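Local atomic coordinates of galactokinase (PDB entry 6TEQ), a protein that probably catalyses the ATP-dependent phosphorylation of galactose as a GHMP-family sugar kinase, and is captured here with 2-deoxy-2-fluoro-galactose bound. Residues 329-333 with 360-364; 62-66 with 411-415. All coordinates share one frame; numbering follows the deposited sequence.

Followed from the N terminus, the chain passes strand 33-42 and then forms strand 54-70, which holds residues 62-66. It then runs through most of the fold. Helix 322-338 and strand 361-365 meet in contact 1, which closes a short loop of 26 residues, over half of them helical. Only afterwards, near the C terminus, do residues 411-415 meet 62-66, so contact 2 closes a loop of 344 residues that encloses contact 1; the two do not cross. Contact 1 ties a helix to an outermost strand of the five-stranded sheet. Contact 2 links, by side chains, two strands that both pair with strand 33-42. Their centres lie about 29 Å apart, on opposite sides of the chain's centre.

Contact 1 of 2, residues 329-333 with 360-364; sequences FNASH and YGARM
R363 on strand 361-365 packs against one side of helix 322-338, where F329, S332 and H333 meet it. This is helix-on-sheet packing in the C-terminal half of the GHMP kinase fold, with the strand at an edge of the five-stranded sheet. The axes of segments 329-333 and 361-364 approach to 6.3 Å, 31° from parallel.

The tight part runs from N330 OD1 and G361 to F329, H333 and R363. N330 OD1 packs on G361 CA at 3.3 Å and accepts from A362 N at 2.9 Å, the donor tilted out of the carbonyl plane. OD1 also takes a weak bond from R355. R363 CD lies over one face of the F329 ring in a CH-pi contact, 4.0 Å from the ring centroid and offset toward the rim. The ring and guanidinium planes are steeply inclined, so the two groups do not stack. F313 meets the F329 ring with nearly parallel planes. The R363 chain bends at chi3 (-67°), which turns NE toward S332. NE donates to S332 OG at 3.0 Å, and NH1 adds a weak bond to the same oxygen. S332 OG also bonds to E306. NH1 forms a salt bridge with E46, a galactose-binding residue, so R363 links the helix to the sugar site.

The looser side is at N330 ND2 and Y360, both residues partly exposed. A water accepts from ND2 and donates weakly to Y360 O. The Y360 ring leads away from the helix segment, and its hydroxyl bonds to D378.

At the other, buried end, H333 NE2 bonds to D348, and M364 CG packs by ND1 at 3.5 Å. With CG opposite the backbone N, the H333 ring turns ND1 to the strand, where M364 N donates to it at 3.0 Å, almost straight at 173°.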
loop_
_atom_site.group_PDB
_atom_site.type_symbol
_atom_site.label_atom_id
_atom_site.label_comp_id
_atom_site.label_asym_id
_atom_site.label_seq_id
_atom_site.Cartn_x
_atom_site.Cartn_y
_atom_site.Cartn_z
ATOM N N PHE A 329 12.998 3.086 11.906
ATOM C CA PHE A 329 11.751 3.821 11.609
ATOM C C PHE A 329 12.068 5.314 11.566
ATOM O O PHE A 329 11.590 6.039 10.677
ATOM C CB PHE A 329 10.654 3.579 12.626
ATOM C CG PHE A 329 9.742 2.419 12.387
ATOM C CD1 PHE A 329 10.050 1.367 11.521
ATOM C CD2 PHE A 329 8.469 2.485 12.941
ATOM C CE1 PHE A 329 9.159 0.325 11.316
ATOM C CE2 PHE A 329 7.591 1.410 12.808
ATOM C CZ PHE A 329 7.923 0.370 11.942
ATOM N N ASN A 330 12.689 5.806 12.646
ATOM C CA ASN A 330 12.886 7.243 12.801
ATOM C C ASN A 330 13.764 7.787 11.676
ATOM O O ASN A 330 13.434 8.884 11.137
ATOM C CB ASN A 330 13.497 7.559 14.160
ATOM C CG ASN A 330 12.544 7.391 15.321
ATOM O OD1 ASN A 330 11.341 7.423 15.076
ATOM N ND2 ASN A 330 13.102 7.331 16.527
ATOM N N ALA A 331 14.808 7.104 11.296
ATOM C CA ALA A 331 15.714 7.599 10.227
ATOM C C ALA A 331 14.989 7.554 8.869
ATOM O O ALA A 331 15.194 8.405 8.030
ATOM C CB ALA A 331 16.938 6.728 10.156
ATOM N N SER A 332 14.127 6.583 8.667
ATOM C CA SER A 332 13.272 6.528 7.458
ATOM C C SER A 332 12.393 7.761 7.380
ATOM O O SER A 332 12.345 8.404 6.306
ATOM C CB SER A 332 12.513 5.208 7.399
ATOM O OG SER A 332 11.519 5.258 6.394
ATOM N N HIS A 333 11.648 8.028 8.439
ATOM C CA HIS A 333 10.819 9.246 8.443
ATOM C C HIS A 333 11.673 10.483 8.200
ATOM O O HIS A 333 11.272 11.346 7.419
ATOM C CB HIS A 333 10.157 9.432 9.780
ATOM C CG HIS A 333 9.235 10.569 9.767
ATOM N ND1 HIS A 333 7.968 10.507 9.143
ATOM C CD2 HIS A 333 9.398 11.839 10.208
ATOM C CE1 HIS A 333 7.401 11.699 9.225
ATOM N NE2 HIS A 333 8.297 12.554 9.804
ATOM N N TYR A 360 9.278 3.498 20.357
ATOM C CA TYR A 360 10.610 3.028 19.913
ATOM C C TYR A 360 10.977 3.771 18.645
ATOM O O TYR A 360 12.095 4.154 18.436
ATOM C CB TYR A 360 10.594 1.529 19.683
ATOM C CG TYR A 360 10.470 0.740 20.936
ATOM C CD1 TYR A 360 11.583 0.468 21.713
ATOM C CD2 TYR A 360 9.244 0.293 21.347
ATOM C CE1 TYR A 360 11.455 -0.293 22.861
ATOM C CE2 TYR A 360 9.099 -0.366 22.520
ATOM C CZ TYR A 360 10.207 -0.698 23.279
ATOM O OH TYR A 360 10.010 -1.426 24.418
ATOM N N GLY A 361 9.959 3.995 17.802
ATOM C CA GLY A 361 10.129 4.837 16.640
ATOM C C GLY A 361 8.807 5.065 15.948
ATOM O O GLY A 361 7.840 4.352 16.256
ATOM N N ALA A 362 8.789 6.032 15.071
ATOM C CA ALA A 362 7.552 6.432 14.386
ATOM C C ALA A 362 7.892 7.067 13.039
ATOM O O ALA A 362 8.932 7.753 12.900
ATOM C CB ALA A 362 6.791 7.413 15.278
ATOM N N ARG A 363 7.015 6.858 12.060
ATOM C CA ARG A 363 7.270 7.340 10.710
ATOM C C ARG A 363 5.953 7.421 9.974
ATOM O O ARG A 363 5.080 6.577 10.179
ATOM C CB ARG A 363 8.239 6.416 9.948
ATOM C CG ARG A 363 7.799 4.968 9.837
ATOM C CD ARG A 363 8.834 4.058 9.225
ATOM N NE ARG A 363 9.016 4.426 7.851
ATOM C CZ ARG A 363 8.203 4.155 6.824
ATOM N NH1 ARG A 363 8.416 4.758 5.684
ATOM N NH2 ARG A 363 7.259 3.269 6.888
ATOM N N MET A 364 5.924 8.306 8.997
ATOM C CA MET A 364 4.888 8.197 7.964
ATOM C C MET A 364 5.016 6.846 7.242
ATOM O O MET A 364 6.102 6.268 7.176
ATOM C CB MET A 364 5.021 9.342 6.998
ATOM C CG MET A 364 6.356 9.451 6.239
ATOM S SD MET A 364 6.181 10.080 4.578
ATOM C CE MET A 364 5.463 8.653 3.779
HETATM O O HOH W 1 11.367 7.339 18.962
#

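Contact 2 of 2, residues 62-66 with 411-415; sequences HRTFI and SASRE
Strands 62-66 and 413-415 cross at 61° with their axes 8.7 Å apart, so side chains bridge the gap. Both belong to the eight-stranded mixed sheet of this GHMP kinase. They do not pair directly; each pairs with strand 33-42.

R63 carries the contact. Its chain bends at chi3 (79°) and brings the guanidinium up to residues 411-415. Two groups hold it there. On one side, NH2 forms a salt bridge with E415 OE2 at 2.9 Å, meeting that oxygen nearly along its C-O axis. NE gives OE2 a second, weak bond. The guanidinium and carboxylate planes are 68° apart, so this is not a flat two-oxygen pair. The other carboxylate oxygen, OE1, bonds to H12, which fixes the rotation of the carboxylate. F65 flanks the acid: its CE2 lies 3.6 Å from E415 CD, with ring and carboxylate inclined to each other. A36 of strand 33-42 touches both R63 and E415.

The second grip on R63 is a backbone oxygen. NH1 donates to S411 O at 2.9 Å; that oxygen lies in the guanidinium plane, while NH1 sits above the peptide carbonyl plane.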
loop_
_atom_site.group_PDB
_atom_site.type_symbol
_atom_site.label_atom_id
_atom_site.label_comp_id
_atom_site.label_asym_id
_atom_site.label_seq_id
_atom_site.Cartn_x
_atom_site.Cartn_y
_atom_site.Cartn_z
ATOM N N HIS A 62 -7.836 -4.909 7.978
ATOM C CA HIS A 62 -8.855 -4.082 7.291
ATOM C C HIS A 62 -8.850 -4.483 5.820
ATOM O O HIS A 62 -7.782 -4.421 5.162
ATOM C CB HIS A 62 -8.535 -2.596 7.389
ATOM C CG HIS A 62 -8.523 -2.130 8.798
ATOM N ND1 HIS A 62 -7.492 -2.490 9.646
ATOM C CD2 HIS A 62 -9.405 -1.393 9.513
ATOM C CE1 HIS A 62 -7.759 -2.007 10.859
ATOM N NE2 HIS A 62 -8.907 -1.294 10.788
ATOM N N ARG A 63 -9.999 -4.870 5.278
ATOM C CA ARG A 63 -10.147 -5.395 3.926
ATOM C C ARG A 63 -11.251 -4.658 3.178
ATOM O O ARG A 63 -12.227 -4.137 3.825
ATOM C CB ARG A 63 -10.385 -6.878 3.962
ATOM C CG ARG A 63 -9.215 -7.662 4.584
ATOM C CD ARG A 63 -9.591 -9.021 5.128
ATOM N NE ARG A 63 -9.736 -10.099 4.144
ATOM C CZ ARG A 63 -8.749 -10.781 3.575
ATOM N NH1 ARG A 63 -7.486 -10.494 3.836
ATOM N NH2 ARG A 63 -9.034 -11.792 2.769
ATOM N N THR A 64 -11.125 -4.737 1.856
ATOM C CA THR A 64 -12.206 -4.401 0.910
ATOM C C THR A 64 -12.816 -5.747 0.501
ATOM O O THR A 64 -12.064 -6.609 -0.026
ATOM C CB THR A 64 -11.677 -3.636 -0.285
ATOM O OG1 THR A 64 -11.251 -2.396 0.261
ATOM C CG2 THR A 64 -12.659 -3.407 -1.420
ATOM N N PHE A 65 -14.130 -5.855 0.602
ATOM C CA PHE A 65 -14.908 -7.039 0.248
ATOM C C PHE A 65 -15.676 -6.772 -1.023
ATOM O O PHE A 65 -16.257 -5.688 -1.203
ATOM C CB PHE A 65 -15.912 -7.410 1.340
ATOM C CG PHE A 65 -15.221 -7.891 2.584
ATOM C CD1 PHE A 65 -14.721 -6.989 3.489
ATOM C CD2 PHE A 65 -15.238 -9.230 2.939
ATOM C CE1 PHE A 65 -14.057 -7.443 4.609
ATOM C CE2 PHE A 65 -14.538 -9.689 4.038
ATOM C CZ PHE A 65 -13.987 -8.781 4.891
ATOM N N ILE A 66 -15.498 -7.674 -1.972
ATOM C CA ILE A 66 -16.150 -7.551 -3.294
ATOM C C ILE A 66 -17.093 -8.727 -3.437
ATOM O O ILE A 66 -16.642 -9.894 -3.446
ATOM C CB ILE A 66 -15.199 -7.503 -4.475
ATOM C CG1 ILE A 66 -15.893 -7.172 -5.813
ATOM C CG2 ILE A 66 -14.279 -8.709 -4.537
ATOM C CD1 ILE A 66 -14.964 -7.216 -6.990
ATOM N N SER A 411 -3.332 -12.197 3.415
ATOM C CA SER A 411 -3.472 -11.558 2.103
ATOM C C SER A 411 -4.909 -11.761 1.593
ATOM O O SER A 411 -5.783 -12.322 2.297
ATOM C CB SER A 411 -2.464 -12.128 1.125
ATOM O OG SER A 411 -2.798 -13.498 0.850
ATOM N N ALA A 412 -5.132 -11.365 0.374
ATOM C CA ALA A 412 -6.429 -11.482 -0.334
ATOM C C ALA A 412 -6.871 -12.948 -0.326
ATOM O O ALA A 412 -6.036 -13.857 -0.438
ATOM C CB ALA A 412 -6.325 -10.935 -1.712
ATOM N N SER A 413 -8.152 -13.172 -0.335
ATOM C CA SER A 413 -8.697 -14.542 -0.331
ATOM C C SER A 413 -10.134 -14.524 -0.792
ATOM O O SER A 413 -10.808 -13.454 -0.719
ATOM C CB SER A 413 -8.582 -15.199 1.003
ATOM O OG SER A 413 -9.394 -14.588 1.959
ATOM N N ARG A 414 -10.599 -15.685 -1.192
ATOM C CA ARG A 414 -12.048 -15.894 -1.320
ATOM C C ARG A 414 -12.631 -15.992 0.084
ATOM O O ARG A 414 -12.038 -16.633 0.971
ATOM C CB ARG A 414 -12.442 -17.166 -2.091
ATOM C CG ARG A 414 -13.942 -17.172 -2.368
ATOM C CD ARG A 414 -14.186 -18.129 -3.486
ATOM N NE ARG A 414 -14.085 -19.474 -2.967
ATOM C CZ ARG A 414 -13.870 -20.571 -3.732
ATOM N NH1 ARG A 414 -13.653 -20.479 -5.028
ATOM N NH2 ARG A 414 -13.822 -21.766 -3.191
ATOM N N GLU A 415 -13.725 -15.297 0.303
ATOM C CA GLU A 415 -14.422 -15.198 1.600
ATOM C C GLU A 415 -15.669 -16.081 1.597
ATOM O O GLU A 415 -15.915 -16.650 2.616
ATOM C CB GLU A 415 -14.748 -13.729 1.882
ATOM C CG GLU A 415 -13.549 -12.800 2.045
ATOM C CD GLU A 415 -12.878 -12.810 3.401
ATOM O OE1 GLU A 415 -13.484 -13.339 4.320
ATOM O OE2 GLU A 415 -11.748 -12.278 3.546
#